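Local atomic coordinates of trwC protein (Escherichia coli, PDB entry 1OMH), a protein that binds origin-of-transfer DNA through its N-terminal relaxase domain and, as a conjugative relaxase, probably cuts and rejoins one strand during plasmid transfer. Residues 95-100 against 219-224; 156-161 against 230-235; 237-242 against 260-265. All coordinates share one frame; numbering follows the deposited sequence.

Contact 2 lies between the other two. Its centre is about 11 Å from that of contact 1, and the two touch: Ser-95 OG is 2.8 Å from Leu-160 N, a probable hydrogen bond, and Leu-96 CD2 lies 3.8 Å from Phe-232 CD1. Contacts 2 and 3, with centres about 14 Å apart, share helix 234-246; Arg-235 NH2 reaches Lys-262 O at 2.7 Å. Contacts 1 and 3, their centres about 24 Å apart, do not meet, their nearest atoms being about 13 Å apart. Contact 2 includes His-161, which with His-150 and His-163 binds zinc or copper in other structures of this protein; contacts 2 and 3 both hydrogen-bond the bound DNA.

Contact 1 of 3, residues 95-100 against 219-224; sequences SLQALV and FDLAHI
The type I beta turn running from Leu-221 to Ile-224, which begins on the last residue of strand 219-221, docks against one side of helix 92-99 at Leu-96 and Gln-97. A backbone bond from Ile-224 N to Leu-221 O (3.2 Å) closes the turn, and three of its four side chains are used in the contact. Gln-97 is the main partner on the helix. Its CG stands anti to the backbone N (chi1 -166°), and its CB is packed by Leu-221 CD1 at 3.5 Å, the two side chains crossing at about a right angle. The chain then bends at chi2, and His-223 NE2 donates to Gln-97 OE1 over 2.7 Å with an N-H...O angle of 159°. OE1 lies near the imidazole plane, whereas the donor sits above the amide plane, 42° out of it. NE2 of Gln-97 bonds to Phe-292 O; two bonds, one at each end, are likely to hold the amide in this rotation. Strand 219-221 pairs with 211-213 in a two-stranded antiparallel hairpin, so the contact joins this hairpin to the helix that follows strand 81-89 of the five-stranded sheet. Ile-224 covers one face of the His-223 ring, its CG1 3.8 Å from the plane and offset toward the rim, and its CG2 meets Leu-96 CD2 at 4.3 Å. Ala-98, next along the helix, packs on helix 104-122.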
loop_
_atom_site.group_PDB
_atom_site.type_symbol
_atom_site.label_atom_id
_atom_site.label_comp_id
_atom_site.label_asym_id
_atom_site.label_seq_id
_atom_site.Cartn_x
_atom_site.Cartn_y
_atom_site.Cartn_z
ATOM N N SER B 95 -9.017 8.197 -7.823
ATOM C CA SER B 95 -8.116 9.226 -7.304
ATOM C C SER B 95 -8.543 10.593 -7.847
ATOM O O SER B 95 -8.514 11.594 -7.124
ATOM C CB SER B 95 -6.661 8.943 -7.714
ATOM O OG SER B 95 -6.164 7.763 -7.088
ATOM N N LEU B 96 -8.950 10.629 -9.115
ATOM C CA LEU B 96 -9.375 11.880 -9.751
ATOM C C LEU B 96 -10.622 12.481 -9.109
ATOM O O LEU B 96 -10.677 13.681 -8.823
ATOM C CB LEU B 96 -9.644 11.648 -11.239
ATOM C CG LEU B 96 -8.515 11.871 -12.250
ATOM C CD1 LEU B 96 -7.162 11.515 -11.663
ATOM C CD2 LEU B 96 -8.817 11.066 -13.498
ATOM N N GLN B 97 -11.626 11.641 -8.889
ATOM C CA GLN B 97 -12.874 12.094 -8.294
ATOM C C GLN B 97 -12.635 12.590 -6.874
ATOM O O GLN B 97 -13.206 13.591 -6.449
ATOM C CB GLN B 97 -13.905 10.957 -8.276
ATOM C CG GLN B 97 -15.338 11.406 -7.987
ATOM C CD GLN B 97 -15.954 12.170 -9.149
ATOM O OE1 GLN B 97 -15.800 11.783 -10.304
ATOM N NE2 GLN B 97 -16.670 13.249 -8.844
ATOM N N ALA B 98 -11.774 11.899 -6.137
ATOM C CA ALA B 98 -11.498 12.298 -4.764
ATOM C C ALA B 98 -10.582 13.506 -4.608
ATOM O O ALA B 98 -10.835 14.374 -3.776
ATOM C CB ALA B 98 -10.904 11.127 -3.995
ATOM N N LEU B 99 -9.530 13.566 -5.416
ATOM C CA LEU B 99 -8.533 14.625 -5.292
ATOM C C LEU B 99 -8.656 15.834 -6.213
ATOM O O LEU B 99 -8.205 16.924 -5.866
ATOM C CB LEU B 99 -7.138 14.003 -5.430
ATOM C CG LEU B 99 -6.888 12.824 -4.474
ATOM C CD1 LEU B 99 -5.529 12.201 -4.766
ATOM C CD2 LEU B 99 -6.954 13.292 -3.022
ATOM N N VAL B 100 -9.235 15.646 -7.388
ATOM C CA VAL B 100 -9.410 16.765 -8.302
ATOM C C VAL B 100 -10.817 17.332 -8.103
ATOM O O VAL B 100 -10.969 18.515 -7.809
ATOM C CB VAL B 100 -9.214 16.331 -9.764
ATOM C CG1 VAL B 100 -9.281 17.551 -10.687
ATOM C CG2 VAL B 100 -7.864 15.634 -9.913
ATOM N N PHE B 219 -11.682 -1.943 -11.857
ATOM C CA PHE B 219 -12.758 -1.049 -12.259
ATOM C C PHE B 219 -12.347 0.414 -12.151
ATOM O O PHE B 219 -11.349 0.754 -11.520
ATOM C CB PHE B 219 -13.997 -1.255 -11.382
ATOM C CG PHE B 219 -13.825 -0.776 -9.968
ATOM C CD1 PHE B 219 -13.372 -1.641 -8.981
ATOM C CD2 PHE B 219 -14.102 0.546 -9.627
ATOM C CE1 PHE B 219 -13.191 -1.205 -7.676
ATOM C CE2 PHE B 219 -13.923 0.998 -8.319
ATOM C CZ PHE B 219 -13.467 0.118 -7.336
ATOM N N ASP B 220 -13.139 1.269 -12.786
ATOM C CA ASP B 220 -12.942 2.713 -12.762
ATOM C C ASP B 220 -14.346 3.300 -12.750
ATOM O O ASP B 220 -15.314 2.603 -13.058
ATOM C CB ASP B 220 -12.190 3.184 -14.011
ATOM C CG ASP B 220 -10.692 3.279 -13.789
ATOM O OD1 ASP B 220 -10.263 4.115 -12.963
ATOM O OD2 ASP B 220 -9.950 2.516 -14.439
ATOM N N LEU B 221 -14.464 4.567 -12.375
ATOM C CA LEU B 221 -15.761 5.217 -12.361
ATOM C C LEU B 221 -16.221 5.319 -13.814
ATOM O O LEU B 221 -15.483 5.798 -14.673
ATOM C CB LEU B 221 -15.643 6.600 -11.726
ATOM C CG LEU B 221 -15.079 6.574 -10.300
ATOM C CD1 LEU B 221 -15.019 7.990 -9.747
ATOM C CD2 LEU B 221 -15.955 5.696 -9.419
ATOM N N ALA B 222 -17.444 4.870 -14.082
ATOM C CA ALA B 222 -18.000 4.864 -15.436
ATOM C C ALA B 222 -18.029 6.191 -16.205
ATOM O O ALA B 222 -18.018 6.187 -17.434
ATOM C CB ALA B 222 -19.406 4.261 -15.409
ATOM N N HIS B 223 -18.057 7.320 -15.509
ATOM C CA HIS B 223 -18.119 8.602 -16.210
ATOM C C HIS B 223 -16.770 9.190 -16.632
ATOM O O HIS B 223 -16.717 10.297 -17.172
ATOM C CB HIS B 223 -18.888 9.628 -15.374
ATOM C CG HIS B 223 -18.312 9.855 -14.010
ATOM N ND1 HIS B 223 -18.336 8.896 -13.023
ATOM C CD2 HIS B 223 -17.711 10.943 -13.471
ATOM C CE1 HIS B 223 -17.777 9.386 -11.928
ATOM N NE2 HIS B 223 -17.390 10.623 -12.173
ATOM N N ILE B 224 -15.684 8.458 -16.390
ATOM C CA ILE B 224 -14.356 8.931 -16.770
ATOM C C ILE B 224 -13.758 7.888 -17.710
ATOM O O ILE B 224 -13.580 6.733 -17.322
ATOM C CB ILE B 224 -13.462 9.118 -15.521
ATOM C CG1 ILE B 224 -14.117 10.123 -14.569
ATOM C CG2 ILE B 224 -12.080 9.610 -15.930
ATOM C CD1 ILE B 224 -13.353 10.358 -13.283
#

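Contact 2 of 3, residues 156-161 against 230-235; sequences RDPQLH and EGFSKR. With SO4 (sulfate ion), chain C; nucleotides of chain A.
Asp-157, just ahead of strand 158-167, reaches across to the turn and helix start at Phe-232 to Lys-234. Its CB lies 3.3 Å from Phe-232 O, and CG, anti to the carbonyl carbon (chi1 -83°), comes to 3.1 Å from the same oxygen. OD1 turns toward the body of Phe-232, 3.6 Å from its CA. OD2 accepts a hydrogen bond from Lys-234 N at 2.9 Å, with an N-H...O angle of 163°, the donor being nearly in line with the C-O bond. A water donates to OD2 as well, also at 2.9 Å, and links it to Arg-235 N and a phosphate oxygen of DC24 of chain A. Ser-233, at the N-cap, makes no capping bond, its OG being engaged with Ile-229 O; the carboxylate thus serves the first turn of helix 234-246, whose positive end would probably stabilise its charge. An alanine in place of Asp-157 would probably leave Lys-234 N without this acceptor and the bridging water without its protein carboxylate. Arg-235, one residue on, grips the DNA: NE bonds to OP1 of DT25 of chain A at 2.8 Å, and NH2 to its OP2. Further along the strand, His-161 NE2 donates to sulfate O3 (3.0 Å), an ion also bound by His-163 and Arg-154. Pro-158 CD packs 3.5 Å from Phe-232 CD2, and the pair is enclosed by Leu-96 of helix 92-99 and by Trp-281, Thr-284 and Ala-285 of helix 274-287, tying the sheet to both helices.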
loop_
_atom_site.group_PDB
_atom_site.type_symbol
_atom_site.label_atom_id
_atom_site.label_comp_id
_atom_site.label_asym_id
_atom_site.label_seq_id
_atom_site.Cartn_x
_atom_site.Cartn_y
_atom_site.Cartn_z
ATOM N N ARG B 156 3.636 13.471 -9.789
ATOM C CA ARG B 156 2.699 14.432 -9.225
ATOM C C ARG B 156 1.263 14.377 -9.741
ATOM O O ARG B 156 0.544 15.379 -9.703
ATOM C CB ARG B 156 3.256 15.859 -9.360
ATOM C CG ARG B 156 4.534 16.091 -8.551
ATOM C CD ARG B 156 4.368 15.614 -7.102
ATOM N NE ARG B 156 5.550 15.861 -6.275
ATOM C CZ ARG B 156 5.699 15.409 -5.031
ATOM N NH1 ARG B 156 4.743 14.681 -4.470
ATOM N NH2 ARG B 156 6.802 15.685 -4.345
ATOM N N ASP B 157 0.850 13.213 -10.234
ATOM C CA ASP B 157 -0.525 13.031 -10.691
ATOM C C ASP B 157 -1.338 12.637 -9.463
ATOM O O ASP B 157 -0.781 12.157 -8.470
ATOM C CB ASP B 157 -0.638 11.873 -11.692
ATOM C CG ASP B 157 -0.278 12.270 -13.099
ATOM O OD1 ASP B 157 -0.782 13.311 -13.564
ATOM O OD2 ASP B 157 0.488 11.527 -13.750
ATOM N N PRO B 158 -2.664 12.847 -9.502
ATOM C CA PRO B 158 -3.477 12.458 -8.344
ATOM C C PRO B 158 -3.281 10.945 -8.252
ATOM O O PRO B 158 -3.381 10.250 -9.265
ATOM C CB PRO B 158 -4.899 12.822 -8.775
ATOM C CG PRO B 158 -4.684 13.968 -9.731
ATOM C CD PRO B 158 -3.483 13.514 -10.530
ATOM N N GLN B 159 -3.002 10.446 -7.055
ATOM C CA GLN B 159 -2.746 9.022 -6.872
ATOM C C GLN B 159 -2.981 8.641 -5.419
ATOM O O GLN B 159 -2.067 8.673 -4.585
ATOM C CB GLN B 159 -1.298 8.720 -7.286
ATOM C CG GLN B 159 -0.862 7.257 -7.223
ATOM C CD GLN B 159 -1.672 6.344 -8.124
ATOM O OE1 GLN B 159 -2.324 6.789 -9.078
ATOM N NE2 GLN B 159 -1.622 5.050 -7.835
ATOM N N LEU B 160 -4.223 8.283 -5.118
ATOM C CA LEU B 160 -4.609 7.909 -3.760
ATOM C C LEU B 160 -4.093 6.519 -3.411
ATOM O O LEU B 160 -4.511 5.525 -4.002
ATOM C CB LEU B 160 -6.137 7.952 -3.635
ATOM C CG LEU B 160 -6.789 7.624 -2.293
ATOM C CD1 LEU B 160 -6.298 8.587 -1.212
ATOM C CD2 LEU B 160 -8.308 7.727 -2.445
ATOM N N HIS B 161 -3.178 6.453 -2.454
ATOM C CA HIS B 161 -2.624 5.176 -2.042
ATOM C C HIS B 161 -2.174 5.228 -0.596
ATOM O O HIS B 161 -1.847 6.296 -0.063
ATOM C CB HIS B 161 -1.444 4.769 -2.938
ATOM C CG HIS B 161 -0.297 5.733 -2.926
ATOM N ND1 HIS B 161 -0.371 6.988 -3.495
ATOM C CD2 HIS B 161 0.965 5.617 -2.446
ATOM C CE1 HIS B 161 0.792 7.599 -3.367
ATOM N NE2 HIS B 161 1.623 6.788 -2.733
ATOM N N GLU B 230 -5.495 8.060 -18.799
ATOM C CA GLU B 230 -4.113 8.104 -19.256
ATOM C C GLU B 230 -3.534 9.514 -19.160
ATOM O O GLU B 230 -2.334 9.687 -18.939
ATOM C CB GLU B 230 -4.028 7.579 -20.693
ATOM C CG GLU B 230 -4.724 6.236 -20.863
ATOM C CD GLU B 230 -4.480 5.586 -22.209
ATOM O OE1 GLU B 230 -4.558 6.288 -23.239
ATOM O OE2 GLU B 230 -4.227 4.360 -22.234
ATOM N N GLY B 231 -4.394 10.515 -19.312
ATOM C CA GLY B 231 -3.945 11.892 -19.227
ATOM C C GLY B 231 -3.434 12.230 -17.840
ATOM O O GLY B 231 -2.762 13.238 -17.658
ATOM N N PHE B 232 -3.775 11.397 -16.861
ATOM C CA PHE B 232 -3.341 11.590 -15.475
ATOM C C PHE B 232 -2.520 10.382 -15.002
ATOM O O PHE B 232 -2.412 10.124 -13.798
ATOM C CB PHE B 232 -4.548 11.756 -14.532
ATOM C CG PHE B 232 -5.125 13.147 -14.497
ATOM C CD1 PHE B 232 -6.334 13.434 -15.129
ATOM C CD2 PHE B 232 -4.479 14.161 -13.798
ATOM C CE1 PHE B 232 -6.895 14.719 -15.060
ATOM C CE2 PHE B 232 -5.030 15.444 -13.725
ATOM C CZ PHE B 232 -6.242 15.719 -14.360
ATOM N N SER B 233 -1.949 9.643 -15.948
ATOM C CA SER B 233 -1.138 8.469 -15.619
ATOM C C SER B 233 0.234 8.565 -16.279
ATOM O O SER B 233 0.602 7.729 -17.100
ATOM C CB SER B 233 -1.833 7.183 -16.082
ATOM O OG SER B 233 -3.080 7.007 -15.421
ATOM N N LYS B 234 0.987 9.589 -15.900
ATOM C CA LYS B 234 2.318 9.823 -16.449
ATOM C C LYS B 234 3.287 8.675 -16.205
ATOM O O LYS B 234 4.066 8.336 -17.088
ATOM C CB LYS B 234 2.893 11.127 -15.877
ATOM C CG LYS B 234 2.161 12.384 -16.364
ATOM C CD LYS B 234 2.719 13.641 -15.693
ATOM C CE LYS B 234 1.999 14.894 -16.170
ATOM N NZ LYS B 234 2.540 16.124 -15.507
ATOM N N ARG B 235 3.256 8.085 -15.011
ATOM C CA ARG B 235 4.150 6.966 -14.720
ATOM C C ARG B 235 3.865 5.787 -15.650
ATOM O O ARG B 235 4.790 5.138 -16.136
ATOM C CB ARG B 235 4.034 6.550 -13.249
ATOM C CG ARG B 235 4.663 7.559 -12.287
ATOM C CD ARG B 235 6.193 7.545 -12.388
ATOM N NE ARG B 235 6.722 6.256 -11.955
ATOM C CZ ARG B 235 7.544 5.498 -12.676
ATOM N NH1 ARG B 235 7.943 5.899 -13.876
ATOM N NH2 ARG B 235 7.954 4.330 -12.197
HETATM S S SO4 C . 5.403 7.053 -2.959
HETATM O O1 SO4 C . 5.354 8.022 -1.847
HETATM O O2 SO4 C . 4.981 7.705 -4.216
HETATM O O3 SO4 C . 4.492 5.931 -2.666
HETATM O O4 SO4 C . 6.783 6.552 -3.103
ATOM P P DC A 24 0.120 6.062 -12.585
ATOM O OP1 DC A 24 0.089 7.336 -11.820
ATOM O OP2 DC A 24 0.500 6.070 -14.021
ATOM O "O5'" DC A 24 1.033 4.999 -11.821
ATOM C "C5'" DC A 24 1.194 4.988 -10.393
ATOM C "C4'" DC A 24 2.007 3.776 -10.004
ATOM O "O4'" DC A 24 1.443 2.638 -10.688
ATOM C "C3'" DC A 24 3.482 3.841 -10.421
ATOM O "O3'" DC A 24 4.181 3.861 -9.158
ATOM C "C2'" DC A 24 3.801 2.413 -10.834
ATOM C "C1'" DC A 24 2.466 1.748 -11.078
ATOM N N1 DC A 24 2.152 1.184 -12.400
ATOM C C2 DC A 24 2.737 -0.037 -12.743
ATOM O O2 DC A 24 3.568 -0.530 -11.977
ATOM N N3 DC A 24 2.376 -0.646 -13.895
ATOM C C4 DC A 24 1.477 -0.071 -14.696
ATOM N N4 DC A 24 1.124 -0.720 -15.807
ATOM C C5 DC A 24 0.895 1.195 -14.391
ATOM C C6 DC A 24 1.267 1.788 -13.249
ATOM P P DT A 23 -4.443 1.251 -15.325
ATOM O OP1 DT A 23 -5.816 1.801 -15.205
ATOM O OP2 DT A 23 -3.879 0.973 -16.666
ATOM O "O5'" DT A 23 -3.430 2.170 -14.491
ATOM C "C5'" DT A 23 -3.322 3.603 -14.720
ATOM C "C4'" DT A 23 -3.142 4.321 -13.397
ATOM O "O4'" DT A 23 -4.152 3.831 -12.507
ATOM C "C3'" DT A 23 -1.793 4.194 -12.664
ATOM O "O3'" DT A 23 -1.404 5.563 -12.464
ATOM C "C2'" DT A 23 -2.187 4.071 -11.202
ATOM C "C1'" DT A 23 -3.663 3.720 -11.199
ATOM N N1 DT A 23 -4.167 2.462 -10.618
ATOM C C2 DT A 23 -3.821 2.123 -9.334
ATOM O O2 DT A 23 -2.985 2.731 -8.689
ATOM N N3 DT A 23 -4.501 1.042 -8.828
ATOM C C4 DT A 23 -5.453 0.274 -9.479
ATOM O O4 DT A 23 -6.010 -0.642 -8.878
ATOM C C5 DT A 23 -5.709 0.647 -10.854
ATOM C C7 DT A 23 -6.698 -0.136 -11.660
ATOM C C6 DT A 23 -5.050 1.695 -11.349
ATOM P P DT A 25 5.781 4.071 -9.083
ATOM O OP1 DT A 25 6.029 5.515 -9.327
ATOM O OP2 DT A 25 6.503 3.060 -9.895
ATOM O "O5'" DT A 25 6.096 3.742 -7.555
ATOM C "C5'" DT A 25 5.329 4.338 -6.503
ATOM C "C4'" DT A 25 5.385 3.484 -5.255
ATOM O "O4'" DT A 25 4.698 2.236 -5.489
ATOM C "C3'" DT A 25 6.805 3.082 -4.875
ATOM O "O3'" DT A 25 7.314 4.041 -3.953
ATOM C "C2'" DT A 25 6.623 1.750 -4.175
ATOM C "C1'" DT A 25 5.334 1.189 -4.764
ATOM N N1 DT A 25 5.490 0.023 -5.661
ATOM C C2 DT A 25 5.651 -1.222 -5.081
ATOM O O2 DT A 25 5.706 -1.400 -3.872
ATOM N N3 DT A 25 5.751 -2.260 -5.976
ATOM C C4 DT A 25 5.715 -2.181 -7.355
ATOM O O4 DT A 25 5.814 -3.206 -8.029
ATOM C C5 DT A 25 5.559 -0.846 -7.893
ATOM C C7 DT A 25 5.510 -0.658 -9.377
ATOM C C6 DT A 25 5.460 0.172 -7.030
HETATM O O HOH W 1 1.538 16.322 -12.744
HETATM O O HOH W 2 1.594 9.178 -12.548
#

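Contact 3 of 3, residues 237-242 against 260-265; sequences EQIAEW and AAKVLS. With nucleotides of chain A.
The short helical segments 237-242 and 260-264 approach to 8.8 Å between axes and run at 129° to each other, nearer antiparallel than parallel, with the CA atoms of Ile-239 and Ala-261 only 5.7 Å apart. The small side chain of Ala-261 lies at this approach. Trp-242, with CG anti to the backbone N (chi1 -172°), lays its indole over the second helix: Ala-261 CA stands 3.6 Å from the centroid of the five-membered ring and 17° off its normal, a CH-pi contact over the face. Ala-261 CB meets CD1 of the pyrrole part at 3.4 Å. The benzo part extends past this residue to Leu-264, whose CB touches Trp-242 CH2 at 3.4 Å while its CD1 packs on CZ2, and Ser-265 CB comes up obliquely beside CE3. One helical turn before the tryptophan, Ile-239 points CD1 at Ser-265 OG, 3.3 Å away, and rests CG1 against Lys-262 CG. The serine hydroxyl is itself tied back, donating to Ala-261 O at 2.6 Å, and it also takes a bond from Arg-235 NH1, so this polar atom beside an isoleucine methyl is satisfied. Lys-262 continues beyond the isoleucine as an extended chain, and NZ donates to the base oxygen O2 of DC24 of chain A at 2.6 Å. The contact thus pairs helix 234-246 with helix 255-264 away from the metal-binding histidines: Arg-235, a turn before Ile-239 on the first helix, binds the end of the second, and both helices send basic side chains to the DNA.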
loop_
_atom_site.group_PDB
_atom_site.type_symbol
_atom_site.label_atom_id
_atom_site.label_comp_id
_atom_site.label_asym_id
_atom_site.label_seq_id
_atom_site.Cartn_x
_atom_site.Cartn_y
_atom_site.Cartn_z
ATOM N N GLU B 237 2.755 5.969 -18.613
ATOM C CA GLU B 237 3.267 6.380 -19.919
ATOM C C GLU B 237 4.778 6.169 -19.994
ATOM O O GLU B 237 5.291 5.719 -21.014
ATOM C CB GLU B 237 2.941 7.854 -20.180
ATOM C CG GLU B 237 3.107 8.287 -21.631
ATOM C CD GLU B 237 2.954 9.791 -21.812
ATOM O OE1 GLU B 237 2.117 10.399 -21.109
ATOM O OE2 GLU B 237 3.666 10.366 -22.666
ATOM N N GLN B 238 5.482 6.498 -18.915
ATOM C CA GLN B 238 6.931 6.329 -18.871
ATOM C C GLN B 238 7.293 4.844 -18.937
ATOM O O GLN B 238 8.250 4.449 -19.608
ATOM C CB GLN B 238 7.498 6.977 -17.599
ATOM C CG GLN B 238 7.442 8.512 -17.636
ATOM C CD GLN B 238 7.828 9.169 -16.313
ATOM O OE1 GLN B 238 8.245 10.332 -16.281
ATOM N NE2 GLN B 238 7.679 8.436 -15.217
ATOM N N ILE B 239 6.523 4.019 -18.240
ATOM C CA ILE B 239 6.765 2.582 -18.254
ATOM C C ILE B 239 6.556 2.053 -19.681
ATOM O O ILE B 239 7.386 1.298 -20.191
ATOM C CB ILE B 239 5.823 1.847 -17.254
ATOM C CG1 ILE B 239 6.363 1.952 -15.822
ATOM C CG2 ILE B 239 5.745 0.369 -17.592
ATOM C CD1 ILE B 239 6.788 3.323 -15.388
ATOM N N ALA B 240 5.466 2.462 -20.332
ATOM C CA ALA B 240 5.196 2.015 -21.702
ATOM C C ALA B 240 6.310 2.432 -22.674
ATOM O O ALA B 240 6.702 1.655 -23.556
ATOM C CB ALA B 240 3.851 2.566 -22.191
ATOM N N GLU B 241 6.814 3.655 -22.522
ATOM C CA GLU B 241 7.876 4.129 -23.408
ATOM C C GLU B 241 9.145 3.313 -23.211
ATOM O O GLU B 241 9.871 3.066 -24.163
ATOM C CB GLU B 241 8.210 5.609 -23.159
ATOM C CG GLU B 241 8.964 6.238 -24.341
ATOM C CD GLU B 241 9.666 7.547 -24.007
ATOM O OE1 GLU B 241 9.109 8.353 -23.236
ATOM O OE2 GLU B 241 10.777 7.775 -24.534
ATOM N N TRP B 242 9.413 2.906 -21.972
ATOM C CA TRP B 242 10.607 2.130 -21.676
ATOM C C TRP B 242 10.567 0.801 -22.420
ATOM O O TRP B 242 11.556 0.405 -23.046
ATOM C CB TRP B 242 10.743 1.910 -20.162
ATOM C CG TRP B 242 12.050 1.283 -19.759
ATOM C CD1 TRP B 242 12.383 -0.045 -19.822
ATOM C CD2 TRP B 242 13.205 1.960 -19.246
ATOM N NE1 TRP B 242 13.668 -0.233 -19.376
ATOM C CE2 TRP B 242 14.198 0.981 -19.018
ATOM C CE3 TRP B 242 13.502 3.303 -18.961
ATOM C CZ2 TRP B 242 15.464 1.297 -18.517
ATOM C CZ3 TRP B 242 14.767 3.616 -18.463
ATOM C CH2 TRP B 242 15.730 2.615 -18.247
ATOM N N ALA B 260 13.162 -3.170 -14.067
ATOM C CA ALA B 260 14.044 -2.154 -14.635
ATOM C C ALA B 260 13.210 -1.027 -15.255
ATOM O O ALA B 260 13.521 0.152 -15.093
ATOM C CB ALA B 260 14.959 -2.779 -15.694
ATOM N N ALA B 261 12.146 -1.394 -15.956
ATOM C CA ALA B 261 11.290 -0.405 -16.596
ATOM C C ALA B 261 10.623 0.509 -15.574
ATOM O O ALA B 261 10.546 1.723 -15.773
ATOM C CB ALA B 261 10.239 -1.100 -17.433
ATOM N N LYS B 262 10.146 -0.073 -14.478
ATOM C CA LYS B 262 9.471 0.695 -13.438
ATOM C C LYS B 262 10.393 1.505 -12.536
ATOM O O LYS B 262 10.089 2.648 -12.198
ATOM C CB LYS B 262 8.619 -0.235 -12.574
ATOM C CG LYS B 262 7.478 -0.874 -13.334
ATOM C CD LYS B 262 6.639 -1.752 -12.433
ATOM C CE LYS B 262 5.509 -2.391 -13.214
ATOM N NZ LYS B 262 4.518 -2.984 -12.288
ATOM N N VAL B 263 11.520 0.920 -12.148
ATOM C CA VAL B 263 12.442 1.612 -11.263
ATOM C C VAL B 263 13.326 2.636 -11.960
ATOM O O VAL B 263 13.464 3.765 -11.485
ATOM C CB VAL B 263 13.335 0.604 -10.499
ATOM C CG1 VAL B 263 14.287 1.342 -9.559
ATOM C CG2 VAL B 263 12.453 -0.350 -9.692
ATOM N N LEU B 264 13.906 2.256 -13.091
ATOM C CA LEU B 264 14.802 3.149 -13.820
ATOM C C LEU B 264 14.140 4.347 -14.494
ATOM O O LEU B 264 14.829 5.276 -14.903
ATOM C CB LEU B 264 15.607 2.350 -14.854
ATOM C CG LEU B 264 16.590 1.338 -14.256
ATOM C CD1 LEU B 264 17.323 0.598 -15.370
ATOM C CD2 LEU B 264 17.579 2.067 -13.352
ATOM N N SER B 265 12.816 4.332 -14.612
ATOM C CA SER B 265 12.115 5.451 -15.235
ATOM C C SER B 265 11.449 6.302 -14.161
ATOM O O SER B 265 10.825 7.321 -14.455
ATOM C CB SER B 265 11.051 4.940 -16.212
ATOM O OG SER B 265 9.980 4.299 -15.526
ATOM P P DC A 24 0.120 6.062 -12.585
ATOM O OP1 DC A 24 0.089 7.336 -11.820
ATOM O OP2 DC A 24 0.500 6.070 -14.021
ATOM O "O5'" DC A 24 1.033 4.999 -11.821
ATOM C "C5'" DC A 24 1.194 4.988 -10.393
ATOM C "C4'" DC A 24 2.007 3.776 -10.004
ATOM O "O4'" DC A 24 1.443 2.638 -10.688
ATOM C "C3'" DC A 24 3.482 3.841 -10.421
ATOM O "O3'" DC A 24 4.181 3.861 -9.158
ATOM C "C2'" DC A 24 3.801 2.413 -10.834
ATOM C "C1'" DC A 24 2.466 1.748 -11.078
ATOM N N1 DC A 24 2.152 1.184 -12.400
ATOM C C2 DC A 24 2.737 -0.037 -12.743
ATOM O O2 DC A 24 3.568 -0.530 -11.977
ATOM N N3 DC A 24 2.376 -0.646 -13.895
ATOM C C4 DC A 24 1.477 -0.071 -14.696
ATOM N N4 DC A 24 1.124 -0.720 -15.807
ATOM C C5 DC A 24 0.895 1.195 -14.391
ATOM C C6 DC A 24 1.267 1.788 -13.249
#